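Local structure of oxidoreductase, FMN-binding (2GQ9) at residues 25-30 / 355-360; 100-105 / 184-189; 267-272 / 294-299. The protein binds FMN and probably works as an Old Yellow Enzyme-like oxidoreductase, reducing carbon-carbon double bonds with electrons from NADH or NADPH. All coordinates share one frame; numbering follows the deposited sequence.

Contact 1 of 3, residues 25-30 / 355-360; sequences MTRSRA and KGLTDY. With FMN (flavin mononucleotide), chain C; HBA (p-hydroxybenzaldehyde), chain E.
Leu357 packs against two arginines of 25-30, Arg27 and Arg29. Its CD1 methyl serves both guanidiniums: it sits over one face of that of Arg27, displaced toward the rim, with CD1 3.5 Å from Arg27 NH1, and also over the centre of that of Arg29. CB and CD2 meet Arg29 alone, Leu357 CD2 resting 3.9 Å from Arg29 CG. Leu357 CG is anti to the backbone N (chi1 -174°), which directs both methyls at the arginines.

The edges of the two cations take oxygens. Arg27, bent at chi2 and chi3, folds back so that its NH2 reaches Gly356 O at 2.7 Å; the acceptor is close to the guanidinium plane. Its NH1 gives a proton to water 1, which in turn donates to Leu357 O at 2.8 Å. Arg29 NH2 adds a weak bond to Lys355 O (3.2 Å), and its NH1 turns back on its own segment to hold Arg27 O at 2.9 Å, in the guanidinium plane and on a lone pair. Gly353 O receives Arg29 NE, Leu349 O receives Arg27 NE, and Thr348 O takes NH2 of both, so the C-terminal loop wraps the pair.

This joins the loop after the first barrel strand to the chain's C-terminal tail. Two residues before Arg27, Met25 packs on the flavin, and Thr26 OG1 donates to FMN O4 (2.7 Å). The chemistry is of two buried guanidiniums answered mainly by backbone carbonyls, so their positive charge is probably spread over peptide dipoles and not paired off with a carboxylate in this contact.

Contact 2 of 3, residues 100-105 / 184-189; sequences QLWHVG and NGYLIN. With HBA (p-hydroxybenzaldehyde), chain D; FMN (flavin mononucleotide), chain C.
Tyr186 presents one ring face to the edge of Trp102 in a T-shaped stack, with planes at 89° and Trp102 NE1 3.4 Å from Tyr186 CD1. Asn184 O lies over the opposite face, and Val104 CB packs against the rim at Tyr186 CD2. The phenol OH bonds to Tyr68, beyond the two segments. Near the ring plane, Tyr186 CE1 comes 3.3 Å from O4 of the chain D p-hydroxybenzaldehyde, while Trp102 CZ2 meets C3 of the same ligand.

Both segments leave neighbouring strands, 96-102 and 177-181, at the C-terminal mouth of the TIM barrel, where this fold places its active site. Here the ligand phenol oxygen accepts a nearly straight bond from Asn184 ND2 (2.7 Å), and the ligand is also hydrogen-bonded to His181 NE2. Gln100 reads the flavin pyrimidine edge with both ends of its amide: OE1 accepts from FMN N3 and NE2 donates to FMN O2, each at 2.8 Å. A leucine in place of Tyr186 would probably leave Tyr68 without its hydroxyl partner and the indole edge of Trp102 without an aromatic face, opening a gap beside the ligand.

Farther from the flavin, Leu187 N bonds to His103 O (3.0 Å), and Leu187 CD2 lies over the His103 imidazole in a CH-pi contact. That ring is held in its turn by Gly105 N, which donates in the ring plane to His103 ND1 (3.0 Å).

Contact 3 of 3, residues 267-272 / 294-299; sequences LHIAEV and GVLIYA. With FMN (flavin mononucleotide), chain C.
His268 and Ile297 are neighbours on adjacent parallel strands, their side chains on the same face of the sheet, with Ile297 CG2 over one face of the imidazole in a CH-pi contact 3.9 Å from the ring centroid. Ala299 CB meets the ring at its edge, 3.7 Å from His268 NE2. With CG anti to the backbone N (chi1 -169°), the histidine leans across toward 295-299, and its ND1 bonds to Glu179.

The other face of the sheet carries Leu267, Leu296, Ile269 and Tyr298. Ile269 and Tyr298 run side by side in the same direction, with Ile269 CB 3.7 Å from Tyr298 CD1 and CG1 over one face of the ring. Leu267 and Leu296 pair likewise, Leu296 CD2 settling 4.0 Å from Leu267 CB. Beyond the strand end, Glu271 crosses the tyrosine, its carboxylate plane 79° from the ring and OE1 3.2 Å from Tyr298 CD1. Tyr302 OH bonds to that oxygen, and Lys285 forms a salt bridge with OE2 as well as a cation-pi contact with Tyr298.

What sets this register is the backbone. Five hydrogen bonds alternate in direction: Leu267 N to Val295 O, Ile297 N to Leu267 O, Ile269 N to Ile297 O (2.7 Å), Ala299 N to Ile269 O, and Glu271 N to Ala299 O (2.8 Å). The strands, 18° apart in direction, belong to a right-handed beta-alpha-beta crossover through helix 282-291, the repeating element of the TIM barrel. At its C-terminal end Val272 O reaches FMN C5' at 3.4 Å and Ala299 CB approaches the ribityl O3'.

Chemically, the two faces differ: His268, bonded to Glu179, has Ile297 and Ala299 on the 295-299 side and the FMN-binding Arg233 close by, whereas the Tyr298 face joins apolar packing to the lysine and glutamate charges, which probably balance each other.

How the contacts relate
Contacts 2 and 3 sit on one eight-stranded parallel barrel, contact 1 in loops next to it, and each touches the same FMN. Contact 1 is the outermost along the chain, tying the loop after strand 20-22 to the C-terminal tail; contacts 2 and 3 are nested within it and follow one another in series. Contact 2 starts from strand 96-102, contact 3 joins strands 266-270 and 295-299. The centres of contacts 1 and 2 lie about 21 Å apart, and those of contacts 2 and 3 about 16 Å. Thr26 packs on Trp102, and Asn184 on Ala270, so contact 2 touches both others. Distant parts of the sequence thus converge on one flavin.

Contact 1 of 3, residues 25-30 / 355-360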
loop_
_atom_site.group_PDB
_atom_site.type_symbol
_atom_site.label_atom_id
_atom_site.label_comp_id
_atom_site.label_asym_id
_atom_site.label_seq_id
_atom_site.Cartn_x
_atom_site.Cartn_y
_atom_site.Cartn_z
ATOM N N MET A 25 -5.862 0.838 2.663
ATOM C CA MET A 25 -6.298 0.439 3.993
ATOM C C MET A 25 -7.107 -0.845 4.017
ATOM O O MET A 25 -8.261 -0.899 3.585
ATOM C CB MET A 25 -7.085 1.561 4.688
ATOM C CG MET A 25 -6.216 2.751 5.055
ATOM S SD MET A 25 -7.119 4.053 5.885
ATOM C CE MET A 25 -8.218 4.608 4.556
ATOM N N THR A 26 -6.460 -1.885 4.526
ATOM C CA THR A 26 -7.049 -3.207 4.677
ATOM C C THR A 26 -8.263 -3.109 5.596
ATOM O O THR A 26 -8.155 -2.589 6.705
ATOM C CB THR A 26 -6.022 -4.159 5.317
ATOM O OG1 THR A 26 -4.943 -4.361 4.402
ATOM C CG2 THR A 26 -6.659 -5.495 5.675
ATOM N N ARG A 27 -9.414 -3.583 5.119
ATOM C CA ARG A 27 -10.643 -3.564 5.915
ATOM C C ARG A 27 -11.160 -4.995 6.108
ATOM O O ARG A 27 -12.103 -5.223 6.863
ATOM C CB ARG A 27 -11.723 -2.709 5.230
ATOM C CG ARG A 27 -11.315 -1.262 4.953
ATOM C CD ARG A 27 -10.764 -0.567 6.197
ATOM N NE ARG A 27 -11.746 -0.549 7.278
ATOM C CZ ARG A 27 -12.772 0.296 7.364
ATOM N NH1 ARG A 27 -12.975 1.231 6.434
ATOM N NH2 ARG A 27 -13.618 0.184 8.375
ATOM N N SER A 28 -10.545 -5.944 5.399
ATOM C CA SER A 28 -10.905 -7.358 5.480
ATOM C C SER A 28 -12.406 -7.616 5.389
ATOM O O SER A 28 -13.004 -8.235 6.276
ATOM C CB SER A 28 -10.342 -7.951 6.777
ATOM O OG SER A 28 -8.926 -7.868 6.779
ATOM N N ARG A 29 -13.010 -7.157 4.298
ATOM C CA ARG A 29 -14.447 -7.311 4.075
ATOM C C ARG A 29 -14.728 -8.202 2.860
ATOM O O ARG A 29 -15.876 -8.321 2.425
ATOM C CB ARG A 29 -15.087 -5.936 3.827
ATOM C CG ARG A 29 -14.992 -4.921 4.987
ATOM C CD ARG A 29 -15.728 -5.435 6.212
ATOM N NE ARG A 29 -16.310 -4.407 7.092
ATOM C CZ ARG A 29 -15.636 -3.620 7.931
ATOM N NH1 ARG A 29 -14.313 -3.689 8.031
ATOM N NH2 ARG A 29 -16.302 -2.800 8.738
ATOM N N ALA A 30 -13.683 -8.817 2.315
ATOM C CA ALA A 30 -13.811 -9.662 1.127
ATOM C C ALA A 30 -14.781 -10.816 1.330
ATOM O O ALA A 30 -14.792 -11.453 2.384
ATOM C CB ALA A 30 -12.453 -10.195 0.726
ATOM N N LYS A 355 -21.442 -2.013 8.725
ATOM C CA LYS A 355 -21.266 -1.205 9.928
ATOM C C LYS A 355 -19.795 -0.886 10.140
ATOM O O LYS A 355 -18.964 -1.788 10.233
ATOM C CB LYS A 355 -21.808 -1.943 11.152
ATOM C CG LYS A 355 -23.311 -2.114 11.157
ATOM C CD LYS A 355 -23.750 -2.903 12.384
ATOM C CE LYS A 355 -25.251 -3.120 12.403
ATOM N NZ LYS A 355 -25.988 -1.830 12.423
ATOM N N GLY A 356 -19.483 0.402 10.223
ATOM C CA GLY A 356 -18.109 0.815 10.423
ATOM C C GLY A 356 -17.348 0.855 9.115
ATOM O O GLY A 356 -16.124 0.995 9.114
ATOM N N LEU A 357 -18.078 0.730 8.007
ATOM C CA LEU A 357 -17.475 0.760 6.671
ATOM C C LEU A 357 -18.167 1.790 5.782
ATOM O O LEU A 357 -17.544 2.757 5.338
ATOM C CB LEU A 357 -17.572 -0.609 5.987
ATOM C CG LEU A 357 -16.831 -0.711 4.648
ATOM C CD1 LEU A 357 -15.339 -0.796 4.917
ATOM C CD2 LEU A 357 -17.292 -1.937 3.853
ATOM N N THR A 358 -19.455 1.579 5.528
ATOM C CA THR A 358 -20.218 2.477 4.663
ATOM C C THR A 358 -21.255 3.333 5.373
ATOM O O THR A 358 -21.965 4.109 4.720
ATOM C CB THR A 358 -20.944 1.700 3.543
ATOM O OG1 THR A 358 -21.808 0.713 4.125
ATOM C CG2 THR A 358 -19.933 1.018 2.619
ATOM N N ASP A 359 -21.368 3.203 6.697
ATOM C CA ASP A 359 -22.346 4.009 7.414
ATOM C C ASP A 359 -21.813 5.224 8.168
ATOM O O ASP A 359 -22.496 5.762 9.037
ATOM C CB ASP A 359 -23.209 3.132 8.334
ATOM C CG ASP A 359 -22.403 2.417 9.391
ATOM O OD1 ASP A 359 -21.174 2.602 9.429
ATOM O OD2 ASP A 359 -23.016 1.671 10.187
ATOM N N TYR A 360 -20.590 5.652 7.853
ATOM C CA TYR A 360 -20.067 6.886 8.443
ATOM C C TYR A 360 -20.719 7.954 7.563
ATOM O O TYR A 360 -20.502 7.988 6.354
ATOM C CB TYR A 360 -18.546 6.979 8.315
ATOM C CG TYR A 360 -17.783 6.139 9.326
ATOM C CD1 TYR A 360 -17.210 4.924 8.962
ATOM C CD2 TYR A 360 -17.584 6.601 10.632
ATOM C CE1 TYR A 360 -16.442 4.181 9.879
ATOM C CE2 TYR A 360 -16.821 5.872 11.552
ATOM C CZ TYR A 360 -16.252 4.669 11.167
ATOM O OH TYR A 360 -15.472 3.964 12.060
HETATM N N1 FMN C . -0.885 0.532 4.443
HETATM C C2 FMN C . -0.580 -0.233 3.296
HETATM O O2 FMN C . 0.399 -0.031 2.647
HETATM N N3 FMN C . -1.535 -1.248 2.909
HETATM C C4 FMN C . -2.703 -1.559 3.547
HETATM O O4 FMN C . -3.387 -2.498 3.191
HETATM C C4A FMN C . -2.975 -0.839 4.815
HETATM N N5 FMN C . -3.952 -1.277 5.684
HETATM C C5A FMN C . -4.302 -0.428 6.704
HETATM C C6 FMN C . -5.528 -0.729 7.491
HETATM C C7 FMN C . -6.035 0.194 8.491
HETATM C C7M FMN C . -7.355 -0.119 9.184
HETATM C C8 FMN C . -5.259 1.394 8.789
HETATM C C8M FMN C . -5.771 2.462 9.803
HETATM C C9 FMN C . -4.040 1.658 8.058
HETATM C C9A FMN C . -3.551 0.785 7.054
HETATM N N10 FMN C . -2.398 1.037 6.197
HETATM C C10 FMN C . -1.984 0.250 5.140
HETATM C "C1'" FMN C . -1.550 2.246 6.528
HETATM C "C2'" FMN C . -2.157 3.483 5.881
HETATM O "O2'" FMN C . -2.145 3.436 4.450
HETATM C "C3'" FMN C . -1.493 4.792 6.321
HETATM O "O3'" FMN C . -0.143 4.854 5.822
HETATM C "C4'" FMN C . -1.471 4.941 7.839
HETATM O "O4'" FMN C . -2.802 4.724 8.412
HETATM C "C5'" FMN C . -0.929 6.279 8.301
HETATM O "O5'" FMN C . -1.813 7.382 7.901
HETATM P P FMN C . -2.874 8.057 8.873
HETATM O O1P FMN C . -3.964 7.083 9.177
HETATM O O2P FMN C . -2.114 8.549 10.090
HETATM O O3P FMN C . -3.423 9.245 8.043
HETATM C "C1'" HBA E . -10.324 -9.482 11.958
HETATM O "O1'" HBA E . -10.428 -9.089 13.099
HETATM C C1 HBA E . -9.169 -9.087 11.138
HETATM C C2 HBA E . -9.054 -9.543 9.792
HETATM C C3 HBA E . -7.917 -9.205 9.049
HETATM C C4 HBA E . -6.898 -8.418 9.636
HETATM C C5 HBA E . -6.988 -7.914 10.963
HETATM C C6 HBA E . -8.140 -8.245 11.677
HETATM O O4 HBA E . -5.969 -7.880 8.817
HETATM O O HOH W 1 -15.100 3.207 6.652
#

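Contact 2 of 3, residues 100-105 / 184-189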
loop_
_atom_site.group_PDB
_atom_site.type_symbol
_atom_site.label_atom_id
_atom_site.label_comp_id
_atom_site.label_asym_id
_atom_site.label_seq_id
_atom_site.Cartn_x
_atom_site.Cartn_y
_atom_site.Cartn_z
ATOM N N GLN A 100 -3.260 -1.869 -4.810
ATOM C CA GLN A 100 -2.003 -2.122 -4.112
ATOM C C GLN A 100 -1.712 -3.613 -4.145
ATOM O O GLN A 100 -2.360 -4.392 -3.442
ATOM C CB GLN A 100 -2.034 -1.641 -2.653
ATOM C CG GLN A 100 -0.652 -1.819 -1.998
ATOM C CD GLN A 100 -0.622 -1.529 -0.521
ATOM O OE1 GLN A 100 -1.323 -2.163 0.261
ATOM N NE2 GLN A 100 0.209 -0.576 -0.126
ATOM N N LEU A 101 -0.743 -4.005 -4.974
ATOM C CA LEU A 101 -0.371 -5.413 -5.119
ATOM C C LEU A 101 0.412 -5.825 -3.889
ATOM O O LEU A 101 1.457 -5.253 -3.578
ATOM C CB LEU A 101 0.449 -5.617 -6.387
ATOM C CG LEU A 101 -0.245 -5.120 -7.655
ATOM C CD1 LEU A 101 0.620 -5.479 -8.849
ATOM C CD2 LEU A 101 -1.636 -5.741 -7.785
ATOM N N TRP A 102 -0.097 -6.850 -3.215
ATOM C CA TRP A 102 0.447 -7.300 -1.942
ATOM C C TRP A 102 0.997 -8.716 -1.836
ATOM O O TRP A 102 0.426 -9.665 -2.378
ATOM C CB TRP A 102 -0.687 -7.154 -0.926
ATOM C CG TRP A 102 -0.350 -7.067 0.521
ATOM C CD1 TRP A 102 0.864 -6.778 1.087
ATOM C CD2 TRP A 102 -1.293 -7.121 1.596
ATOM N NE1 TRP A 102 0.726 -6.640 2.452
ATOM C CE2 TRP A 102 -0.585 -6.845 2.789
ATOM C CE3 TRP A 102 -2.669 -7.370 1.665
ATOM C CZ2 TRP A 102 -1.213 -6.809 4.036
ATOM C CZ3 TRP A 102 -3.294 -7.333 2.905
ATOM C CH2 TRP A 102 -2.567 -7.054 4.073
ATOM N N HIS A 103 2.119 -8.841 -1.132
ATOM C CA HIS A 103 2.688 -10.140 -0.807
ATOM C C HIS A 103 3.282 -9.898 0.567
ATOM O O HIS A 103 4.230 -9.122 0.711
ATOM C CB HIS A 103 3.772 -10.613 -1.768
ATOM C CG HIS A 103 4.110 -12.060 -1.583
ATOM N ND1 HIS A 103 4.465 -12.581 -0.357
ATOM C CD2 HIS A 103 4.077 -13.107 -2.442
ATOM C CE1 HIS A 103 4.632 -13.888 -0.467
ATOM N NE2 HIS A 103 4.401 -14.232 -1.721
ATOM N N VAL A 104 2.694 -10.536 1.576
ATOM C CA VAL A 104 3.116 -10.361 2.961
ATOM C C VAL A 104 4.413 -11.045 3.365
ATOM O O VAL A 104 4.934 -10.782 4.448
ATOM C CB VAL A 104 2.020 -10.849 3.938
ATOM C CG1 VAL A 104 0.706 -10.120 3.661
ATOM C CG2 VAL A 104 1.833 -12.353 3.798
ATOM N N GLY A 105 4.939 -11.911 2.508
ATOM C CA GLY A 105 6.164 -12.601 2.862
ATOM C C GLY A 105 5.973 -13.375 4.157
ATOM O O GLY A 105 5.019 -14.133 4.297
ATOM N N ASN A 184 5.921 -1.479 5.087
ATOM C CA ASN A 184 5.412 -2.037 6.323
ATOM C C ASN A 184 5.790 -3.463 6.691
ATOM O O ASN A 184 4.982 -4.221 7.233
ATOM C CB ASN A 184 3.898 -1.822 6.363
ATOM C CG ASN A 184 3.540 -0.355 6.154
ATOM O OD1 ASN A 184 4.395 0.519 6.312
ATOM N ND2 ASN A 184 2.289 -0.078 5.809
ATOM N N GLY A 185 7.043 -3.802 6.414
ATOM C CA GLY A 185 7.563 -5.108 6.771
ATOM C C GLY A 185 7.082 -6.319 6.008
ATOM O O GLY A 185 7.196 -7.436 6.509
ATOM N N TYR A 186 6.542 -6.119 4.812
ATOM C CA TYR A 186 6.079 -7.244 4.021
ATOM C C TYR A 186 7.189 -7.818 3.125
ATOM O O TYR A 186 8.355 -7.453 3.293
ATOM C CB TYR A 186 4.807 -6.833 3.272
ATOM C CG TYR A 186 3.691 -6.602 4.277
ATOM C CD1 TYR A 186 3.129 -5.342 4.462
ATOM C CD2 TYR A 186 3.268 -7.638 5.116
ATOM C CE1 TYR A 186 2.182 -5.120 5.460
ATOM C CE2 TYR A 186 2.319 -7.424 6.117
ATOM C CZ TYR A 186 1.781 -6.158 6.284
ATOM O OH TYR A 186 0.863 -5.925 7.283
ATOM N N LEU A 187 6.851 -8.712 2.194
ATOM C CA LEU A 187 7.879 -9.383 1.379
ATOM C C LEU A 187 9.055 -8.588 0.823
ATOM O O LEU A 187 10.207 -8.904 1.124
ATOM C CB LEU A 187 7.247 -10.180 0.230
ATOM C CG LEU A 187 8.270 -11.048 -0.527
ATOM C CD1 LEU A 187 8.943 -11.989 0.459
ATOM C CD2 LEU A 187 7.595 -11.845 -1.650
ATOM N N ILE A 188 8.796 -7.577 0.005
ATOM C CA ILE A 188 9.898 -6.821 -0.567
ATOM C C ILE A 188 10.692 -6.084 0.509
ATOM O O ILE A 188 11.923 -5.992 0.428
ATOM C CB ILE A 188 9.396 -5.847 -1.648
ATOM C CG1 ILE A 188 8.667 -6.647 -2.734
ATOM C CG2 ILE A 188 10.566 -5.091 -2.261
ATOM C CD1 ILE A 188 8.116 -5.808 -3.865
ATOM N N ASN A 189 9.987 -5.585 1.522
ATOM C CA ASN A 189 10.607 -4.875 2.642
ATOM C C ASN A 189 11.563 -5.833 3.354
ATOM O O ASN A 189 12.581 -5.418 3.905
ATOM C CB ASN A 189 9.525 -4.426 3.628
ATOM C CG ASN A 189 9.991 -3.326 4.567
ATOM O OD1 ASN A 189 11.172 -3.234 4.920
ATOM N ND2 ASN A 189 9.056 -2.491 4.994
HETATM C "C1'" HBA D . -3.522 -3.863 8.564
HETATM O "O1'" HBA D . -3.737 -3.300 9.619
HETATM C C1 HBA D . -2.407 -3.436 7.705
HETATM C C2 HBA D . -2.168 -4.095 6.461
HETATM C C3 HBA D . -1.064 -3.714 5.690
HETATM C C4 HBA D . -0.202 -2.687 6.146
HETATM C C5 HBA D . -0.425 -1.985 7.361
HETATM C C6 HBA D . -1.542 -2.364 8.103
HETATM O O4 HBA D . 0.668 -2.161 5.255
HETATM N N1 FMN C . -0.885 0.532 4.443
HETATM C C2 FMN C . -0.580 -0.233 3.296
HETATM O O2 FMN C . 0.399 -0.031 2.647
HETATM N N3 FMN C . -1.535 -1.248 2.909
HETATM C C4 FMN C . -2.703 -1.559 3.547
HETATM O O4 FMN C . -3.387 -2.498 3.191
HETATM C C4A FMN C . -2.975 -0.839 4.815
HETATM N N5 FMN C . -3.952 -1.277 5.684
HETATM C C5A FMN C . -4.302 -0.428 6.704
HETATM C C6 FMN C . -5.528 -0.729 7.491
HETATM C C7 FMN C . -6.035 0.194 8.491
HETATM C C7M FMN C . -7.355 -0.119 9.184
HETATM C C8 FMN C . -5.259 1.394 8.789
HETATM C C8M FMN C . -5.771 2.462 9.803
HETATM C C9 FMN C . -4.040 1.658 8.058
HETATM C C9A FMN C . -3.551 0.785 7.054
HETATM N N10 FMN C . -2.398 1.037 6.197
HETATM C C10 FMN C . -1.984 0.250 5.140
HETATM C "C1'" FMN C . -1.550 2.246 6.528
HETATM C "C2'" FMN C . -2.157 3.483 5.881
HETATM O "O2'" FMN C . -2.145 3.436 4.450
HETATM C "C3'" FMN C . -1.493 4.792 6.321
HETATM O "O3'" FMN C . -0.143 4.854 5.822
HETATM C "C4'" FMN C . -1.471 4.941 7.839
HETATM O "O4'" FMN C . -2.802 4.724 8.412
HETATM C "C5'" FMN C . -0.929 6.279 8.301
HETATM O "O5'" FMN C . -1.813 7.382 7.901
HETATM P P FMN C . -2.874 8.057 8.873
HETATM O O1P FMN C . -3.964 7.083 9.177
HETATM O O2P FMN C . -2.114 8.549 10.090
HETATM O O3P FMN C . -3.423 9.245 8.043
HETATM O O HOH W 2 5.911 -7.021 -0.245
#

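Contact 3 of 3, residues 267-272 / 294-299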
loop_
_atom_site.group_PDB
_atom_site.type_symbol
_atom_site.label_atom_id
_atom_site.label_comp_id
_atom_site.label_asym_id
_atom_site.label_seq_id
_atom_site.Cartn_x
_atom_site.Cartn_y
_atom_site.Cartn_z
ATOM N N LEU A 267 6.017 7.733 -5.966
ATOM C CA LEU A 267 6.690 7.056 -4.874
ATOM C C LEU A 267 5.873 7.484 -3.658
ATOM O O LEU A 267 5.671 8.679 -3.416
ATOM C CB LEU A 267 8.137 7.532 -4.741
ATOM C CG LEU A 267 8.907 6.938 -3.562
ATOM C CD1 LEU A 267 8.962 5.429 -3.678
ATOM C CD2 LEU A 267 10.306 7.521 -3.545
ATOM N N HIS A 268 5.395 6.502 -2.908
ATOM C CA HIS A 268 4.542 6.737 -1.746
ATOM C C HIS A 268 5.317 6.337 -0.500
ATOM O O HIS A 268 5.743 5.190 -0.370
ATOM C CB HIS A 268 3.288 5.870 -1.921
ATOM C CG HIS A 268 2.171 6.158 -0.966
ATOM N ND1 HIS A 268 0.956 5.515 -1.053
ATOM C CD2 HIS A 268 2.089 6.971 0.116
ATOM C CE1 HIS A 268 0.174 5.913 -0.065
ATOM N NE2 HIS A 268 0.838 6.796 0.659
ATOM N N ILE A 269 5.499 7.289 0.407
ATOM C CA ILE A 269 6.215 7.036 1.652
ATOM C C ILE A 269 5.247 6.905 2.824
ATOM O O ILE A 269 4.480 7.831 3.111
ATOM C CB ILE A 269 7.197 8.181 1.956
ATOM C CG1 ILE A 269 8.193 8.340 0.799
ATOM C CG2 ILE A 269 7.915 7.917 3.278
ATOM C CD1 ILE A 269 9.060 7.128 0.552
ATOM N N ALA A 270 5.282 5.752 3.490
ATOM C CA ALA A 270 4.440 5.491 4.653
ATOM C C ALA A 270 5.267 5.979 5.835
ATOM O O ALA A 270 6.207 5.310 6.272
ATOM C CB ALA A 270 4.153 3.996 4.785
ATOM N N GLU A 271 4.909 7.154 6.333
ATOM C CA GLU A 271 5.621 7.817 7.422
ATOM C C GLU A 271 5.245 7.345 8.814
ATOM O O GLU A 271 6.027 7.464 9.763
ATOM C CB GLU A 271 5.355 9.309 7.325
ATOM C CG GLU A 271 6.563 10.174 7.131
ATOM C CD GLU A 271 6.173 11.629 7.048
ATOM O OE1 GLU A 271 5.341 11.959 6.174
ATOM O OE2 GLU A 271 6.682 12.437 7.854
ATOM N N VAL A 272 4.031 6.837 8.937
ATOM C CA VAL A 272 3.542 6.357 10.215
ATOM C C VAL A 272 2.766 5.077 9.981
ATOM O O VAL A 272 2.076 4.932 8.972
ATOM C CB VAL A 272 2.608 7.401 10.878
ATOM C CG1 VAL A 272 1.999 6.832 12.158
ATOM C CG2 VAL A 272 3.384 8.679 11.169
ATOM N N GLY A 294 9.582 11.970 -9.582
ATOM C CA GLY A 294 8.185 11.840 -9.968
ATOM C C GLY A 294 7.246 12.437 -8.940
ATOM O O GLY A 294 7.617 13.347 -8.206
ATOM N N VAL A 295 6.014 11.942 -8.897
ATOM C CA VAL A 295 5.050 12.438 -7.924
ATOM C C VAL A 295 5.367 11.759 -6.592
ATOM O O VAL A 295 5.399 10.532 -6.507
ATOM C CB VAL A 295 3.610 12.115 -8.375
ATOM C CG1 VAL A 295 2.618 12.429 -7.264
ATOM C CG2 VAL A 295 3.271 12.938 -9.619
ATOM N N LEU A 296 5.618 12.567 -5.567
ATOM C CA LEU A 296 5.952 12.062 -4.235
ATOM C C LEU A 296 4.745 12.180 -3.333
ATOM O O LEU A 296 4.179 13.261 -3.181
ATOM C CB LEU A 296 7.103 12.864 -3.632
ATOM C CG LEU A 296 8.472 12.194 -3.561
ATOM C CD1 LEU A 296 9.471 13.184 -2.979
ATOM C CD2 LEU A 296 8.404 10.935 -2.698
ATOM N N ILE A 297 4.376 11.073 -2.708
ATOM C CA ILE A 297 3.213 11.043 -1.839
ATOM C C ILE A 297 3.661 10.617 -0.452
ATOM O O ILE A 297 4.484 9.716 -0.324
ATOM C CB ILE A 297 2.184 10.001 -2.347
ATOM C CG1 ILE A 297 1.789 10.315 -3.794
ATOM C CG2 ILE A 297 0.961 9.973 -1.438
ATOM C CD1 ILE A 297 0.860 9.271 -4.408
ATOM N N TYR A 298 3.125 11.275 0.572
ATOM C CA TYR A 298 3.430 10.930 1.964
ATOM C C TYR A 298 2.128 10.709 2.710
ATOM O O TYR A 298 1.127 11.358 2.410
ATOM C CB TYR A 298 4.156 12.069 2.677
ATOM C CG TYR A 298 5.620 12.162 2.386
ATOM C CD1 TYR A 298 6.557 11.555 3.225
ATOM C CD2 TYR A 298 6.080 12.877 1.284
ATOM C CE1 TYR A 298 7.925 11.666 2.971
ATOM C CE2 TYR A 298 7.436 12.995 1.021
ATOM C CZ TYR A 298 8.352 12.388 1.866
ATOM O OH TYR A 298 9.691 12.515 1.598
ATOM N N ALA A 299 2.143 9.794 3.680
ATOM C CA ALA A 299 0.973 9.534 4.508
ATOM C C ALA A 299 1.454 9.223 5.922
ATOM O O ALA A 299 2.508 8.601 6.104
ATOM C CB ALA A 299 0.169 8.359 3.970
HETATM N N1 FMN C . -0.885 0.532 4.443
HETATM C C2 FMN C . -0.580 -0.233 3.296
HETATM O O2 FMN C . 0.399 -0.031 2.647
HETATM N N3 FMN C . -1.535 -1.248 2.909
HETATM C C4 FMN C . -2.703 -1.559 3.547
HETATM O O4 FMN C . -3.387 -2.498 3.191
HETATM C C4A FMN C . -2.975 -0.839 4.815
HETATM N N5 FMN C . -3.952 -1.277 5.684
HETATM C C5A FMN C . -4.302 -0.428 6.704
HETATM C C6 FMN C . -5.528 -0.729 7.491
HETATM C C7 FMN C . -6.035 0.194 8.491
HETATM C C7M FMN C . -7.355 -0.119 9.184
HETATM C C8 FMN C . -5.259 1.394 8.789
HETATM C C8M FMN C . -5.771 2.462 9.803
HETATM C C9 FMN C . -4.040 1.658 8.058
HETATM C C9A FMN C . -3.551 0.785 7.054
HETATM N N10 FMN C . -2.398 1.037 6.197
HETATM C C10 FMN C . -1.984 0.250 5.140
HETATM C "C1'" FMN C . -1.550 2.246 6.528
HETATM C "C2'" FMN C . -2.157 3.483 5.881
HETATM O "O2'" FMN C . -2.145 3.436 4.450
HETATM C "C3'" FMN C . -1.493 4.792 6.321
HETATM O "O3'" FMN C . -0.143 4.854 5.822
HETATM C "C4'" FMN C . -1.471 4.941 7.839
HETATM O "O4'" FMN C . -2.802 4.724 8.412
HETATM C "C5'" FMN C . -0.929 6.279 8.301
HETATM O "O5'" FMN C . -1.813 7.382 7.901
HETATM P P FMN C . -2.874 8.057 8.873
HETATM O O1P FMN C . -3.964 7.083 9.177
HETATM O O2P FMN C . -2.114 8.549 10.090
HETATM O O3P FMN C . -3.423 9.245 8.043
#